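Local coordinates for protein inactive poly [ADP-ribose] polymerase RCD1 (Arabidopsis thaliana, PDB 5NGO) that is an inactive member of the poly(ADP-ribose) polymerase family and is bound by a downy mildew effector that suppresses plant immunity, at residues Ala44-Gln49 with Leu125-Met130. Sequence-based numbering, arbitrary orientation.
Sequences ALFQKQ and LCRVIM
In this PARP-type domain the long helix 37-57 packs against the mixed beta-sheet, roughly along strand 121-129, which lies between its neighbours 62-68 and 174-182; residues 44-49 form part of this contact, which Leu43, Val50 and Thr53 extend. The helix and strand segments run in roughly the same direction, 29° apart, with axes 9.8 Å from each other at closest approach. Phe46 does most of the bridging: with CG anti to the backbone N (chi1 178°), its ring reaches from the helix to the strand. Ile129 meets it tip to tip, its CD1 lying over one face of the Phe46 ring toward the rim in a CH-pi contact, 4.0 Å from the ring centroid. Ile129 CG1 lies 3.6 Å from Phe46 CE1. The far end of the ring rests on the base of Arg127, Phe46 CZ lying 3.5 Å from Arg127 CB, while Phe175 of strand 174-182 also touches Phe46. Beyond CB the Arg127 chain runs extended past the ring, and its guanidinium, turned 85° from the ring plane, forms a salt bridge through NH2 with Glu177. Nearly one helical turn on, Gln49 has CG anti to the backbone N, which sets Gln49 CG 3.6 Å from Ile129 CD1; the bend at chi2 then turns the amide, whose NE2 hydrogen-bonds to Thr53. Arg127 NH2 and Gln49 NE2 thus find partners outside the two segments, and the contact itself rests on apolar and CH-pi packing.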
loop_
_atom_site.group_PDB
_atom_site.type_symbol
_atom_site.label_atom_id
_atom_site.label_comp_id
_atom_site.label_asym_id
_atom_site.label_seq_id
_atom_site.Cartn_x
_atom_site.Cartn_y
_atom_site.Cartn_z
ATOM N N ALA A 44 -2.652 -5.143 -15.889
ATOM C CA ALA A 44 -3.707 -5.926 -16.524
ATOM C C ALA A 44 -4.213 -7.042 -15.600
ATOM O O ALA A 44 -5.422 -7.258 -15.520
ATOM C CB ALA A 44 -3.231 -6.484 -17.855
ATOM N N LEU A 45 -3.303 -7.720 -14.903
ATOM C CA LEU A 45 -3.682 -8.756 -13.926
ATOM C C LEU A 45 -4.544 -8.182 -12.808
ATOM O O LEU A 45 -5.605 -8.706 -12.507
ATOM C CB LEU A 45 -2.422 -9.414 -13.330
ATOM C CG LEU A 45 -2.581 -10.647 -12.441
ATOM C CD1 LEU A 45 -1.308 -11.483 -12.531
ATOM C CD2 LEU A 45 -2.879 -10.351 -10.988
ATOM N N PHE A 46 -4.072 -7.101 -12.210
ATOM C CA PHE A 46 -4.804 -6.361 -11.170
ATOM C C PHE A 46 -6.194 -5.943 -11.655
ATOM O O PHE A 46 -7.166 -6.145 -10.937
ATOM C CB PHE A 46 -3.970 -5.125 -10.735
ATOM C CG PHE A 46 -4.631 -4.253 -9.703
ATOM C CD1 PHE A 46 -4.490 -4.522 -8.354
ATOM C CD2 PHE A 46 -5.373 -3.135 -10.082
ATOM C CE1 PHE A 46 -5.089 -3.711 -7.388
ATOM C CE2 PHE A 46 -5.967 -2.317 -9.124
ATOM C CZ PHE A 46 -5.820 -2.615 -7.778
ATOM N N GLN A 47 -6.293 -5.388 -12.864
ATOM C CA GLN A 47 -7.587 -4.951 -13.414
ATOM C C GLN A 47 -8.557 -6.101 -13.683
ATOM O O GLN A 47 -9.770 -5.896 -13.627
ATOM C CB GLN A 47 -7.396 -4.074 -14.664
ATOM C CG GLN A 47 -6.990 -2.653 -14.290
ATOM C CD GLN A 47 -6.543 -1.799 -15.469
ATOM O OE1 GLN A 47 -6.123 -2.299 -16.521
ATOM N NE2 GLN A 47 -6.589 -0.475 -15.279
ATOM N N LYS A 48 -8.037 -7.303 -13.934
ATOM C CA LYS A 48 -8.899 -8.489 -14.011
ATOM C C LYS A 48 -9.412 -8.893 -12.639
ATOM O O LYS A 48 -10.556 -9.301 -12.523
ATOM C CB LYS A 48 -8.200 -9.669 -14.669
ATOM C CG LYS A 48 -8.205 -9.585 -16.173
ATOM C CD LYS A 48 -9.584 -9.750 -16.842
ATOM C CE LYS A 48 -9.469 -9.150 -18.222
ATOM N NZ LYS A 48 -10.798 -9.104 -18.896
ATOM N N GLN A 49 -8.578 -8.793 -11.612
ATOM C CA GLN A 49 -9.036 -9.048 -10.250
ATOM C C GLN A 49 -10.090 -8.022 -9.810
ATOM O O GLN A 49 -10.998 -8.363 -9.047
ATOM C CB GLN A 49 -7.854 -9.075 -9.262
ATOM C CG GLN A 49 -8.221 -9.429 -7.827
ATOM C CD GLN A 49 -8.807 -10.837 -7.733
ATOM O OE1 GLN A 49 -8.146 -11.824 -8.065
ATOM N NE2 GLN A 49 -10.032 -10.922 -7.218
ATOM N N LEU A 125 3.068 4.375 -3.479
ATOM C CA LEU A 125 1.615 4.517 -3.546
ATOM C C LEU A 125 1.057 3.339 -4.357
ATOM O O LEU A 125 1.448 3.135 -5.507
ATOM C CB LEU A 125 1.162 5.829 -4.181
ATOM C CG LEU A 125 -0.345 6.103 -4.135
ATOM C CD1 LEU A 125 -0.781 6.299 -2.713
ATOM C CD2 LEU A 125 -0.730 7.349 -4.894
ATOM N N CYS A 126 0.138 2.597 -3.741
ATOM C CA CYS A 126 -0.485 1.422 -4.356
ATOM C C CYS A 126 -1.985 1.593 -4.565
ATOM O O CYS A 126 -2.642 2.330 -3.826
ATOM C CB CYS A 126 -0.319 0.221 -3.450
ATOM S SG CYS A 126 1.367 -0.258 -3.114
ATOM N N ARG A 127 -2.493 0.914 -5.582
ATOM C CA ARG A 127 -3.926 0.648 -5.698
ATOM C C ARG A 127 -4.161 -0.651 -4.954
ATOM O O ARG A 127 -3.415 -1.604 -5.141
ATOM C CB ARG A 127 -4.340 0.448 -7.147
ATOM C CG ARG A 127 -3.879 1.516 -8.105
ATOM C CD ARG A 127 -4.685 1.489 -9.380
ATOM N NE ARG A 127 -4.079 2.298 -10.426
ATOM C CZ ARG A 127 -4.501 2.344 -11.692
ATOM N NH1 ARG A 127 -5.550 1.632 -12.093
ATOM N NH2 ARG A 127 -3.889 3.157 -12.554
ATOM N N VAL A 128 -5.165 -0.669 -4.087
ATOM C CA VAL A 128 -5.516 -1.848 -3.313
ATOM C C VAL A 128 -6.988 -2.148 -3.526
ATOM O O VAL A 128 -7.840 -1.260 -3.390
ATOM C CB VAL A 128 -5.273 -1.653 -1.805
ATOM C CG1 VAL A 128 -5.519 -2.947 -1.053
ATOM C CG2 VAL A 128 -3.866 -1.128 -1.551
ATOM N N ILE A 129 -7.271 -3.408 -3.844
ATOM C CA ILE A 129 -8.640 -3.916 -3.917
ATOM C C ILE A 129 -9.027 -4.351 -2.513
ATOM O O ILE A 129 -8.642 -5.424 -2.047
ATOM C CB ILE A 129 -8.748 -5.102 -4.878
ATOM C CG1 ILE A 129 -8.368 -4.667 -6.302
ATOM C CG2 ILE A 129 -10.158 -5.682 -4.866
ATOM C CD1 ILE A 129 -8.059 -5.835 -7.231
ATOM N N MET A 130 -9.789 -3.501 -1.834
ATOM C CA MET A 130 -10.196 -3.781 -0.466
ATOM C C MET A 130 -11.463 -4.624 -0.412
ATOM O O MET A 130 -11.672 -5.331 0.571
ATOM C CB MET A 130 -10.374 -2.477 0.308
ATOM C CG MET A 130 -9.047 -1.809 0.658
ATOM S SD MET A 130 -7.895 -2.823 1.580
ATOM C CE MET A 130 -8.822 -3.279 3.016
#